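Local structure of peptidoglycan glycosyltransferase (Eggerthella lenta, 4MNR) at residues C132-D138 with P423-I429; L192-E197 with T370-V374; E262-K268 with M363-S367; L378-Q383 with D396-T401. The protein belongs to the penicillin-binding protein family and carries a domain of the beta-lactamase-like fold together with a penicillin-binding protein dimerisation domain. All coordinates share one frame; numbering follows the deposited sequence. Where two conformers were deposited one is given.

In the fold
All four contacts lie in the transpeptidase domain. Interaction 1 joins two strands of its five-stranded sheet. Interaction 4 lays helix 368-384 across strand 398-406, an outermost strand of that sheet, with its centre about 14 Å from the centre of interaction 1. The same helix packs on helix 188-197 in interaction 2, where a magnesium ion lies about 11 Å from the Leu196 side chain. Interaction 3 lies next to interaction 2, centre to centre about 13 Å, and touches it: Glu197 OE1 accepts from Ser367 N at 3.0 Å. Interactions 2, 3 and 4 are nested in the chain loop closed by interaction 1. Interaction 4 includes the start of the KTG sequence motif of the family's active-site cleft.

Interaction 1 (C132-D138 with P423-I429); sequences CVVMDPD and PRVVVAI
Val133 and Ala428 pair on adjacent antiparallel strands of the five-stranded sheet, the sheet of the beta-lactamase-like fold. Val133 N donates to Ala428 O at 2.9 Å, and Ala428 N bonds back to Val133 O. Met135, a selenomethionine, and Val426 form the next hydrogen-bonded pair, with Met135 N 2.9 Å from Val426 O. Val134 and Val427 lie between them as a non-hydrogen-bonded pair. Val134 CB lies 4.0 Å from Val426 O. Val134 CG1, anti to the backbone N (chi1 179°), presses on Val425 CG2 at 3.4 Å, tighter than usual for two carbons. Val134 CG2 lies alongside Val427 CG2, 3.8 Å away in one conformer of Val427. Helix 438-453 packs on this face through Val446 and Leu447. Helix 321-332 packs on the opposite face, against Met135 and Val426. Asp136 OD1 accepts from Asp138 N in an Asx turn. Pro137 CB meets Val426 CG2 at 4.0 Å. Arg424 and Val425 form a classic beta bulge opposite Ala418. Arg424 has its stronger salt bridge to Asp422. A long pair, Arg424 NH1 to Asp138 OD2 at 3.8 Å, holds for one conformer of Asp138 and is probably charge attraction only, the oxygen lying well out of the guanidinium plane.

Interaction 2 (L192-E197 with T370-V374); sequences LATALE and TAGRV
Thr370 OG1 donates to Glu197 OE1 at 2.6 Å, a short bond between two helices. It meets the oxygen on the anti side of the carboxylate, 26° out of its plane. The Glu197 chain bends at chi2 (91°), which turns its carboxylate toward Thr370. The methyl of Thr370 lies on the neighbouring helix: CG2 is 3.5 Å from Ala193 O. One turn on from Thr370, and one turn back from Glu197, Val374 meets Ala193, with Val374 CG2 3.9 Å from Ala193 CB. Val374 CG2 also touches Leu196 CD1 at 3.9 Å. Leu192 CD2 adds a looser touch to Val374 CG1.

Leu196 packs against Arg373 as well. The two approach from opposite directions. Leu196 CB lies over one face of the guanidinium, 3.9 Å above the plane and toward its rim. Leu196 CD2 comes within 3.5 Å of Arg373 NH2. The bend of Arg373 at chi3 (70°) helps bring the group back over the leucine. Glu203 holds the guanidinium from outside through a salt bridge to NH2.

A second shell fixes the polar end. Glu197 OE1 also accepts from Ser367 N, while Ser367 OG accepts from Thr370 N at the start of helix 368-384. The carboxylate therefore ties the end of one helix to the N-terminal cap of the other. Phe264 and Val366 pack on Ala193 beside the pair. Helix 188-197 starts at the lysine of an SxxK sequence motif. The contact is helix-to-helix packing in the helical part of a penicillin-binding protein transpeptidase domain.

Interaction 3 (E262-K268 with M363-S367); sequences ESFGFNK and MQAVS
Phe264 and Ala365 meet where helix 242-263 ends in a Schellman motif. The contact joins this end to the short connection between strand 361-364 and helix 368-384. The aromatic contact is a CH-pi interaction. Ala365 CB stands 3.7 Å from the centroid of the Phe264 ring, only 6° off its normal. Val366 CG1 reaches the same ring obliquely, 4.1 Å from Phe264 CE2. Helices 188-197 and 321-332 also pack on this ring, through Ala193 and Ala330 among others.

Other contacts fall on backbone atoms. The selenium of Met363, a selenomethionine, lies 3.2 Å from Ser263 O and 3.6 Å from Gly265 N. Its chain bends at chi3 (77°), and CE turns over the glycine. Ser263 O also takes a CA-H...O contact from Ala365 CA at 3.3 Å. A water donates to both Ser263 O and Gln364 O and so bridges the segments.

Polar bonds within each segment hold its shape. Gln364 NE2 donates to Val366 O. Asn267 ND2 meets Glu262 OE2 on its anti lone pair. Glu262 O is gripped twice, from opposite faces of its plane: by Gly265 N at 3.0 Å and by Lys268 NZ at 3.0 Å.

Interaction 4 (L378-Q383 with D396-T401); sequences LLGVVQ and DVAGKT
Leu378 O is approached by several N-H groups. Gly399 N, from the strand, donates to it at 3.2 Å with an N-H...O angle of 159°. This donor stands above the carbonyl plane, 61° out of it. Val381 N and Val382 N of the same helix add weak bonds. One backbone oxygen thus serves both its own helix and the strand beneath.

The strand segment crosses the helix at 73°. The carbonyl oxygens of Val397 and Gly399 lie against helix side chains. Gly399 O rests against Val381 CB at 3.2 Å. Val397 O lies between two others: Leu379 CD1 at 3.3 Å and Val382 CB at 3.3 Å. Ala398 CB sits on the helix backbone, close to Leu379 N. The backbones come nearest here, with Leu379 CA and Ala398 CA 4.1 Å apart.

At the outer end a water accepts from Gln383 NE2 and donates to Asp396 OD1 at 2.6 Å. At the other end, the Leu378 and Lys400 side chains cross at about a right angle, CD2 of the leucine touching CB of the lysine. Lys400 NZ donates to Thr401 O at 2.8 Å and also bonds Ser240 OG. The Lys400 side chain also touches Ser185 and Lys188. Lys400 and Thr401 begin a KTG sequence motif. Ser185 and Lys188 fit SxxK, and Ser240 starts SxN, so these three meet as in the active-site cleft of penicillin-binding proteins.

Interaction 1 (C132-D138 with P423-I429)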
loop_
_atom_site.group_PDB
_atom_site.type_symbol
_atom_site.label_atom_id
_atom_site.label_comp_id
_atom_site.label_asym_id
_atom_site.label_seq_id
_atom_site.Cartn_x
_atom_site.Cartn_y
_atom_site.Cartn_z
ATOM N N CYS A 132 -3.713 5.582 -1.786
ATOM C CA CYS A 132 -3.640 4.664 -2.915
ATOM C C CYS A 132 -2.224 4.624 -3.465
ATOM O O CYS A 132 -1.605 5.676 -3.649
ATOM C CB CYS A 132 -4.623 5.115 -3.989
ATOM S SG CYS A 132 -4.600 4.077 -5.476
ATOM N N VAL A 133 -1.703 3.419 -3.709
ATOM C CA VAL A 133 -0.388 3.252 -4.317
ATOM C C VAL A 133 -0.532 2.344 -5.539
ATOM O O VAL A 133 -1.203 1.320 -5.466
ATOM C CB VAL A 133 0.618 2.620 -3.322
ATOM C CG1 VAL A 133 1.937 2.269 -4.031
ATOM C CG2 VAL A 133 0.865 3.549 -2.129
ATOM N N VAL A 134 0.062 2.741 -6.664
ATOM C CA VAL A 134 0.055 1.928 -7.872
ATOM C C VAL A 134 1.514 1.681 -8.209
ATOM O O VAL A 134 2.309 2.615 -8.234
ATOM C CB VAL A 134 -0.604 2.664 -9.056
ATOM C CG1 VAL A 134 -0.582 1.802 -10.292
ATOM C CG2 VAL A 134 -2.044 3.057 -8.728
HETATM N N MSE A 135 1.848 0.424 -8.474
HETATM C CA MSE A 135 3.229 0.031 -8.729
HETATM C C MSE A 135 3.337 -0.794 -9.996
HETATM O O MSE A 135 2.373 -1.443 -10.422
HETATM C CB MSE A 135 3.765 -0.809 -7.564
HETATM C CG MSE A 135 3.668 -0.142 -6.212
HETATM SE SE MSE A 135 4.748 -1.033 -4.862
HETATM C CE MSE A 135 6.444 -0.307 -5.423
ATOM N N ASP A 136 4.525 -0.771 -10.591
ATOM C CA ASP A 136 4.870 -1.733 -11.639
ATOM C C ASP A 136 5.550 -2.898 -10.937
ATOM O O ASP A 136 6.636 -2.742 -10.388
ATOM C CB ASP A 136 5.833 -1.112 -12.653
ATOM C CG ASP A 136 6.237 -2.091 -13.761
ATOM O OD1 ASP A 136 5.997 -3.319 -13.630
ATOM O OD2 ASP A 136 6.809 -1.641 -14.779
ATOM N N PRO A 137 4.917 -4.079 -10.947
ATOM C CA PRO A 137 5.468 -5.185 -10.156
ATOM C C PRO A 137 6.789 -5.713 -10.702
ATOM O O PRO A 137 7.515 -6.399 -9.995
ATOM C CB PRO A 137 4.376 -6.266 -10.245
ATOM C CG PRO A 137 3.644 -5.942 -11.509
ATOM C CD PRO A 137 3.684 -4.450 -11.662
ATOM N N ASP A 138 7.104 -5.393 -11.950
ATOM C CA ASP A 138 8.309 -5.933 -12.562
ATOM C C ASP A 138 9.558 -5.121 -12.212
ATOM O O ASP A 138 10.681 -5.626 -12.324
ATOM C CB ASP A 138 8.134 -6.051 -14.079
ATOM C CG ASP A 138 7.142 -7.141 -14.472
ATOM O OD1 ASP A 138 7.228 -8.260 -13.919
ATOM O OD2 ASP A 138 6.271 -6.876 -15.331
ATOM N N PRO A 423 0.883 -9.835 -14.636
ATOM C CA PRO A 423 0.454 -8.461 -14.356
ATOM C C PRO A 423 1.434 -7.365 -14.748
ATOM O O PRO A 423 2.651 -7.555 -14.660
ATOM C CB PRO A 423 0.243 -8.462 -12.835
ATOM C CG PRO A 423 -0.066 -9.902 -12.521
ATOM C CD PRO A 423 0.795 -10.702 -13.445
ATOM N N ARG A 424 0.884 -6.234 -15.185
ATOM C CA ARG A 424 1.665 -5.061 -15.547
ATOM C C ARG A 424 1.460 -3.938 -14.548
ATOM O O ARG A 424 2.164 -2.919 -14.588
ATOM C CB ARG A 424 1.258 -4.568 -16.939
ATOM C CG ARG A 424 1.530 -5.558 -18.063
ATOM C CD ARG A 424 3.017 -5.712 -18.277
ATOM N NE ARG A 424 3.312 -6.699 -19.311
ATOM C CZ ARG A 424 3.707 -7.943 -19.061
ATOM N NH1 ARG A 424 3.861 -8.348 -17.806
ATOM N NH2 ARG A 424 3.954 -8.777 -20.064
ATOM N N VAL A 425 0.494 -4.115 -13.644
ATOM C CA VAL A 425 0.187 -3.097 -12.651
ATOM C C VAL A 425 -0.387 -3.741 -11.398
ATOM O O VAL A 425 -1.101 -4.736 -11.486
ATOM C CB VAL A 425 -0.806 -2.040 -13.207
ATOM C CG1 VAL A 425 -2.118 -2.673 -13.611
ATOM C CG2 VAL A 425 -1.051 -0.957 -12.191
ATOM N N VAL A 426 -0.026 -3.193 -10.239
ATOM C CA VAL A 426 -0.598 -3.574 -8.954
ATOM C C VAL A 426 -1.159 -2.319 -8.294
ATOM O O VAL A 426 -0.535 -1.264 -8.336
ATOM C CB VAL A 426 0.478 -4.239 -8.028
ATOM C CG1 VAL A 426 -0.002 -4.336 -6.563
ATOM C CG2 VAL A 426 0.839 -5.611 -8.560
ATOM N N VAL A 427 -2.352 -2.411 -7.715
ATOM C CA VAL A 427 -2.923 -1.276 -6.981
ATOM C C VAL A 427 -3.306 -1.677 -5.549
ATOM O O VAL A 427 -3.899 -2.735 -5.343
ATOM C CB VAL A 427 -4.176 -0.700 -7.685
ATOM C CG1 VAL A 427 -4.710 0.506 -6.913
ATOM C CG2 VAL A 427 -3.863 -0.293 -9.120
ATOM N N ALA A 428 -2.966 -0.835 -4.570
ATOM C CA ALA A 428 -3.401 -1.018 -3.180
ATOM C C ALA A 428 -4.114 0.268 -2.790
ATOM O O ALA A 428 -3.605 1.360 -3.036
ATOM C CB ALA A 428 -2.211 -1.258 -2.248
ATOM N N ILE A 429 -5.295 0.136 -2.204
ATOM C CA ILE A 429 -6.059 1.318 -1.821
ATOM C C ILE A 429 -6.745 1.047 -0.498
ATOM O O ILE A 429 -7.220 -0.069 -0.251
ATOM C CB ILE A 429 -7.088 1.703 -2.917
ATOM C CG1 ILE A 429 -7.869 2.965 -2.530
ATOM C CG2 ILE A 429 -8.055 0.577 -3.184
ATOM C CD1 ILE A 429 -8.629 3.583 -3.733
#

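Interaction 2 (L192-E197 with T370-V374)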
loop_
_atom_site.group_PDB
_atom_site.type_symbol
_atom_site.label_atom_id
_atom_site.label_comp_id
_atom_site.label_asym_id
_atom_site.label_seq_id
_atom_site.Cartn_x
_atom_site.Cartn_y
_atom_site.Cartn_z
ATOM N N LEU A 192 -2.434 -17.064 3.253
ATOM C CA LEU A 192 -2.627 -18.077 2.205
ATOM C C LEU A 192 -1.311 -18.465 1.548
ATOM O O LEU A 192 -0.999 -19.649 1.385
ATOM C CB LEU A 192 -3.577 -17.534 1.144
ATOM C CG LEU A 192 -3.828 -18.482 -0.030
ATOM C CD1 LEU A 192 -4.484 -19.779 0.455
ATOM C CD2 LEU A 192 -4.676 -17.785 -1.084
ATOM N N ALA A 193 -0.531 -17.465 1.147
ATOM C CA ALA A 193 0.747 -17.748 0.497
ATOM C C ALA A 193 1.672 -18.550 1.405
ATOM O O ALA A 193 2.367 -19.448 0.958
ATOM C CB ALA A 193 1.424 -16.441 0.052
ATOM N N THR A 194 1.664 -18.226 2.695
ATOM C CA THR A 194 2.500 -18.931 3.645
ATOM C C THR A 194 2.039 -20.375 3.804
ATOM O O THR A 194 2.854 -21.294 3.856
ATOM C CB THR A 194 2.495 -18.202 5.008
ATOM O OG1 THR A 194 3.044 -16.886 4.822
ATOM C CG2 THR A 194 3.370 -18.947 5.992
ATOM N N ALA A 195 0.722 -20.571 3.868
ATOM C CA ALA A 195 0.171 -21.910 4.048
ATOM C C ALA A 195 0.497 -22.805 2.856
ATOM O O ALA A 195 0.806 -23.979 3.025
ATOM C CB ALA A 195 -1.336 -21.850 4.277
ATOM N N LEU A 196 0.433 -22.250 1.648
ATOM C CA LEU A 196 0.759 -23.036 0.466
ATOM C C LEU A 196 2.260 -23.321 0.374
ATOM O O LEU A 196 2.669 -24.435 0.046
ATOM C CB LEU A 196 0.266 -22.330 -0.804
ATOM C CG LEU A 196 -1.240 -22.065 -0.887
ATOM C CD1 LEU A 196 -1.587 -21.424 -2.230
ATOM C CD2 LEU A 196 -2.044 -23.344 -0.669
ATOM N N GLU A 197 3.078 -22.312 0.650
ATOM C CA GLU A 197 4.537 -22.459 0.589
ATOM C C GLU A 197 5.042 -23.524 1.568
ATOM O O GLU A 197 5.936 -24.319 1.240
ATOM C CB GLU A 197 5.217 -21.103 0.851
ATOM C CG GLU A 197 6.755 -21.125 0.840
ATOM C CD GLU A 197 7.372 -20.839 -0.533
ATOM O OE1 GLU A 197 6.627 -20.622 -1.507
ATOM O OE2 GLU A 197 8.619 -20.828 -0.639
ATOM N N THR A 370 4.337 -20.922 -5.837
ATOM C CA THR A 370 3.393 -20.472 -4.822
ATOM C C THR A 370 2.673 -19.197 -5.252
ATOM O O THR A 370 1.448 -19.090 -5.127
ATOM C CB THR A 370 4.101 -20.220 -3.491
ATOM O OG1 THR A 370 4.599 -21.464 -2.990
ATOM C CG2 THR A 370 3.133 -19.615 -2.486
ATOM N N ALA A 371 3.431 -18.240 -5.788
ATOM C CA ALA A 371 2.850 -16.980 -6.244
ATOM C C ALA A 371 1.759 -17.242 -7.279
ATOM O O ALA A 371 0.701 -16.632 -7.236
ATOM C CB ALA A 371 3.922 -16.076 -6.850
ATOM N N GLY A 372 2.031 -18.154 -8.208
ATOM C CA GLY A 372 1.074 -18.470 -9.251
ATOM C C GLY A 372 -0.186 -19.110 -8.696
ATOM O O GLY A 372 -1.284 -18.845 -9.182
ATOM N N ARG A 373 -0.035 -19.949 -7.673
ATOM C CA ARG A 373 -1.197 -20.619 -7.094
ATOM C C ARG A 373 -2.048 -19.605 -6.370
ATOM O O ARG A 373 -3.279 -19.667 -6.410
ATOM C CB ARG A 373 -0.773 -21.716 -6.112
ATOM C CG ARG A 373 -0.173 -22.939 -6.783
ATOM C CD ARG A 373 0.540 -23.809 -5.766
ATOM N NE ARG A 373 -0.406 -24.466 -4.865
ATOM C CZ ARG A 373 -0.048 -25.143 -3.779
ATOM N NH1 ARG A 373 1.236 -25.230 -3.435
ATOM N NH2 ARG A 373 -0.973 -25.732 -3.038
ATOM N N VAL A 374 -1.392 -18.668 -5.692
ATOM C CA VAL A 374 -2.126 -17.609 -4.990
ATOM C C VAL A 374 -2.839 -16.699 -5.989
ATOM O O VAL A 374 -3.986 -16.324 -5.777
ATOM C CB VAL A 374 -1.194 -16.786 -4.097
ATOM C CG1 VAL A 374 -1.930 -15.555 -3.509
ATOM C CG2 VAL A 374 -0.631 -17.672 -2.996
HETATM O O HOH W 1 2.475 -26.583 -1.054
#

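Interaction 3 (E262-K268 with M363-S367)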
loop_
_atom_site.group_PDB
_atom_site.type_symbol
_atom_site.label_atom_id
_atom_site.label_comp_id
_atom_site.label_asym_id
_atom_site.label_seq_id
_atom_site.Cartn_x
_atom_site.Cartn_y
_atom_site.Cartn_z
ATOM N N GLU A 262 7.195 -11.998 7.749
ATOM C CA GLU A 262 8.507 -11.379 7.621
ATOM C C GLU A 262 9.072 -11.554 6.207
ATOM O O GLU A 262 9.800 -10.687 5.705
ATOM C CB GLU A 262 9.460 -11.870 8.715
ATOM C CG GLU A 262 9.097 -11.260 10.079
ATOM C CD GLU A 262 9.961 -11.730 11.226
ATOM O OE1 GLU A 262 10.736 -12.694 11.036
ATOM O OE2 GLU A 262 9.852 -11.126 12.324
ATOM N N SER A 263 8.722 -12.661 5.559
ATOM C CA SER A 263 9.163 -12.897 4.183
ATOM C C SER A 263 8.600 -11.864 3.205
ATOM O O SER A 263 9.178 -11.637 2.138
ATOM C CB SER A 263 8.792 -14.314 3.726
ATOM O OG SER A 263 9.431 -15.297 4.526
ATOM N N PHE A 264 7.477 -11.245 3.571
ATOM C CA PHE A 264 6.842 -10.229 2.743
ATOM C C PHE A 264 7.228 -8.832 3.191
ATOM O O PHE A 264 6.744 -7.850 2.638
ATOM C CB PHE A 264 5.315 -10.341 2.810
ATOM C CG PHE A 264 4.735 -11.396 1.913
ATOM C CD1 PHE A 264 4.242 -11.054 0.658
ATOM C CD2 PHE A 264 4.632 -12.706 2.335
ATOM C CE1 PHE A 264 3.676 -12.007 -0.167
ATOM C CE2 PHE A 264 4.068 -13.671 1.516
ATOM C CZ PHE A 264 3.598 -13.327 0.257
ATOM N N GLY A 265 8.077 -8.731 4.200
ATOM C CA GLY A 265 8.594 -7.425 4.564
ATOM C C GLY A 265 8.182 -6.884 5.916
ATOM O O GLY A 265 8.651 -5.819 6.321
ATOM N N PHE A 266 7.318 -7.599 6.628
ATOM C CA PHE A 266 6.981 -7.171 7.981
ATOM C C PHE A 266 8.212 -7.246 8.891
ATOM O O PHE A 266 9.051 -8.142 8.760
ATOM C CB PHE A 266 5.792 -7.981 8.530
ATOM C CG PHE A 266 4.473 -7.594 7.915
ATOM C CD1 PHE A 266 4.134 -8.030 6.646
ATOM C CD2 PHE A 266 3.589 -6.768 8.595
ATOM C CE1 PHE A 266 2.933 -7.668 6.059
ATOM C CE2 PHE A 266 2.376 -6.399 8.025
ATOM C CZ PHE A 266 2.041 -6.841 6.751
ATOM N N ASN A 267 8.320 -6.280 9.806
ATOM C CA ASN A 267 9.449 -6.174 10.736
ATOM C C ASN A 267 10.790 -5.938 10.060
ATOM O O ASN A 267 11.840 -6.234 10.641
ATOM C CB ASN A 267 9.545 -7.381 11.672
ATOM C CG ASN A 267 8.350 -7.501 12.594
ATOM O OD1 ASN A 267 7.689 -6.509 12.911
ATOM N ND2 ASN A 267 8.086 -8.711 13.052
ATOM N N LYS A 268 10.749 -5.412 8.842
ATOM C CA LYS A 268 11.964 -4.993 8.143
ATOM C C LYS A 268 11.908 -3.488 7.888
ATOM O O LYS A 268 10.875 -2.946 7.527
ATOM C CB LYS A 268 12.088 -5.713 6.802
ATOM C CG LYS A 268 11.986 -7.224 6.875
ATOM C CD LYS A 268 13.212 -7.846 7.523
ATOM C CE LYS A 268 13.073 -9.356 7.588
ATOM N NZ LYS A 268 12.649 -9.910 6.272
HETATM N N MSE A 363 13.401 -8.635 -1.883
HETATM C CA MSE A 363 13.348 -9.958 -1.262
HETATM C C MSE A 363 12.485 -10.949 -2.044
HETATM O O MSE A 363 11.601 -10.559 -2.806
HETATM C CB MSE A 363 12.886 -9.856 0.205
HETATM C CG MSE A 363 11.504 -9.298 0.372
HETATM SE SE MSE A 363 11.077 -9.054 2.265
HETATM C CE MSE A 363 12.087 -7.437 2.613
ATOM N N GLN A 364 12.765 -12.233 -1.865
ATOM C CA GLN A 364 11.913 -13.287 -2.411
ATOM C C GLN A 364 10.911 -13.704 -1.338
ATOM O O GLN A 364 11.294 -14.361 -0.367
ATOM C CB GLN A 364 12.760 -14.502 -2.807
ATOM C CG GLN A 364 11.949 -15.638 -3.419
ATOM C CD GLN A 364 12.001 -15.648 -4.939
ATOM O OE1 GLN A 364 13.026 -15.312 -5.535
ATOM N NE2 GLN A 364 10.893 -16.036 -5.575
ATOM N N ALA A 365 9.642 -13.324 -1.491
ATOM C CA ALA A 365 8.636 -13.656 -0.477
ATOM C C ALA A 365 8.252 -15.133 -0.494
ATOM O O ALA A 365 8.277 -15.796 0.541
ATOM C CB ALA A 365 7.381 -12.777 -0.623
ATOM N N VAL A 366 7.887 -15.632 -1.670
ATOM C CA VAL A 366 7.504 -17.033 -1.851
ATOM C C VAL A 366 8.034 -17.505 -3.203
ATOM O O VAL A 366 8.542 -16.701 -3.981
ATOM C CB VAL A 366 5.964 -17.233 -1.839
ATOM C CG1 VAL A 366 5.376 -16.986 -0.444
ATOM C CG2 VAL A 366 5.296 -16.347 -2.882
ATOM N N SER A 367 7.922 -18.800 -3.476
ATOM C CA SER A 367 8.366 -19.339 -4.766
ATOM C C SER A 367 7.461 -18.899 -5.913
ATOM O O SER A 367 6.315 -18.493 -5.703
ATOM C CB SER A 367 8.403 -20.866 -4.737
ATOM O OG SER A 367 7.087 -21.390 -4.720
HETATM O O HOH W 2 11.873 -12.914 2.167
#

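Interaction 4 (L378-Q383 with D396-T401)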
loop_
_atom_site.group_PDB
_atom_site.type_symbol
_atom_site.label_atom_id
_atom_site.label_comp_id
_atom_site.label_asym_id
_atom_site.label_seq_id
_atom_site.Cartn_x
_atom_site.Cartn_y
_atom_site.Cartn_z
ATOM N N LEU A 378 -6.790 -15.620 -6.235
ATOM C CA LEU A 378 -7.218 -14.219 -6.256
ATOM C C LEU A 378 -8.012 -13.845 -7.515
ATOM O O LEU A 378 -8.834 -12.917 -7.501
ATOM C CB LEU A 378 -6.024 -13.281 -6.073
ATOM C CG LEU A 378 -5.267 -13.465 -4.755
ATOM C CD1 LEU A 378 -4.192 -12.400 -4.603
ATOM C CD2 LEU A 378 -6.215 -13.445 -3.554
ATOM N N LEU A 379 -7.783 -14.565 -8.611
ATOM C CA LEU A 379 -8.620 -14.381 -9.785
ATOM C C LEU A 379 -10.033 -14.799 -9.408
ATOM O O LEU A 379 -11.011 -14.162 -9.795
ATOM C CB LEU A 379 -8.089 -15.210 -10.964
ATOM C CG LEU A 379 -8.863 -15.114 -12.276
ATOM C CD1 LEU A 379 -9.063 -13.661 -12.697
ATOM C CD2 LEU A 379 -8.115 -15.885 -13.356
ATOM N N GLY A 380 -10.130 -15.866 -8.615
ATOM C CA GLY A 380 -11.408 -16.349 -8.136
ATOM C C GLY A 380 -12.152 -15.360 -7.257
ATOM O O GLY A 380 -13.383 -15.321 -7.261
ATOM N N VAL A 381 -11.407 -14.573 -6.478
ATOM C CA VAL A 381 -12.016 -13.562 -5.631
ATOM C C VAL A 381 -12.805 -12.582 -6.486
ATOM O O VAL A 381 -13.935 -12.207 -6.153
ATOM C CB VAL A 381 -10.944 -12.792 -4.831
ATOM C CG1 VAL A 381 -11.562 -11.579 -4.149
ATOM C CG2 VAL A 381 -10.295 -13.723 -3.805
ATOM N N VAL A 382 -12.214 -12.203 -7.614
ATOM C CA VAL A 382 -12.832 -11.214 -8.483
ATOM C C VAL A 382 -13.923 -11.828 -9.372
ATOM O O VAL A 382 -14.956 -11.205 -9.639
ATOM C CB VAL A 382 -11.758 -10.484 -9.314
ATOM C CG1 VAL A 382 -12.411 -9.567 -10.356
ATOM C CG2 VAL A 382 -10.854 -9.696 -8.381
ATOM N N GLN A 383 -13.716 -13.068 -9.805
ATOM C CA GLN A 383 -14.712 -13.734 -10.643
ATOM C C GLN A 383 -15.938 -14.234 -9.883
ATOM O O GLN A 383 -17.068 -14.154 -10.393
ATOM C CB GLN A 383 -14.066 -14.889 -11.410
ATOM C CG GLN A 383 -13.017 -14.439 -12.414
ATOM C CD GLN A 383 -12.457 -15.594 -13.222
ATOM O OE1 GLN A 383 -12.440 -16.734 -12.765
ATOM N NE2 GLN A 383 -12.003 -15.303 -14.437
ATOM N N ASP A 396 -8.449 -9.738 -17.455
ATOM C CA ASP A 396 -8.620 -10.450 -16.186
ATOM C C ASP A 396 -7.954 -9.699 -15.032
ATOM O O ASP A 396 -6.777 -9.321 -15.106
ATOM C CB ASP A 396 -8.040 -11.870 -16.255
ATOM C CG ASP A 396 -8.933 -12.846 -17.020
ATOM O OD1 ASP A 396 -10.132 -12.554 -17.230
ATOM O OD2 ASP A 396 -8.428 -13.925 -17.398
ATOM N N VAL A 397 -8.709 -9.510 -13.955
ATOM C CA VAL A 397 -8.205 -8.832 -12.754
ATOM C C VAL A 397 -8.205 -9.812 -11.589
ATOM O O VAL A 397 -9.166 -10.572 -11.425
ATOM C CB VAL A 397 -9.103 -7.629 -12.384
ATOM C CG1 VAL A 397 -8.665 -7.026 -11.060
ATOM C CG2 VAL A 397 -9.068 -6.586 -13.484
ATOM N N ALA A 398 -7.135 -9.807 -10.796
ATOM C CA ALA A 398 -7.074 -10.641 -9.601
ATOM C C ALA A 398 -6.777 -9.775 -8.394
ATOM O O ALA A 398 -5.997 -8.820 -8.478
ATOM C CB ALA A 398 -6.012 -11.705 -9.737
ATOM N N GLY A 399 -7.370 -10.095 -7.257
ATOM C CA GLY A 399 -7.067 -9.298 -6.084
ATOM C C GLY A 399 -7.722 -9.827 -4.839
ATOM O O GLY A 399 -8.398 -10.849 -4.872
ATOM N N LYS A 400 -7.519 -9.119 -3.736
ATOM C CA LYS A 400 -8.116 -9.487 -2.463
ATOM C C LYS A 400 -8.771 -8.256 -1.869
ATOM O O LYS A 400 -8.144 -7.206 -1.767
ATOM C CB LYS A 400 -7.051 -10.023 -1.496
ATOM C CG LYS A 400 -7.606 -10.466 -0.156
ATOM C CD LYS A 400 -8.490 -11.710 -0.299
ATOM C CE LYS A 400 -9.261 -12.034 0.985
ATOM N NZ LYS A 400 -10.365 -11.066 1.283
ATOM N N THR A 401 -10.034 -8.390 -1.491
ATOM C CA THR A 401 -10.722 -7.326 -0.770
ATOM C C THR A 401 -10.347 -7.344 0.698
ATOM O O THR A 401 -9.877 -8.351 1.248
ATOM C CB THR A 401 -12.237 -7.487 -0.844
ATOM O OG1 THR A 401 -12.603 -8.717 -0.199
ATOM C CG2 THR A 401 -12.698 -7.509 -2.289
HETATM O O HOH W 3 -11.867 -12.723 -15.257
#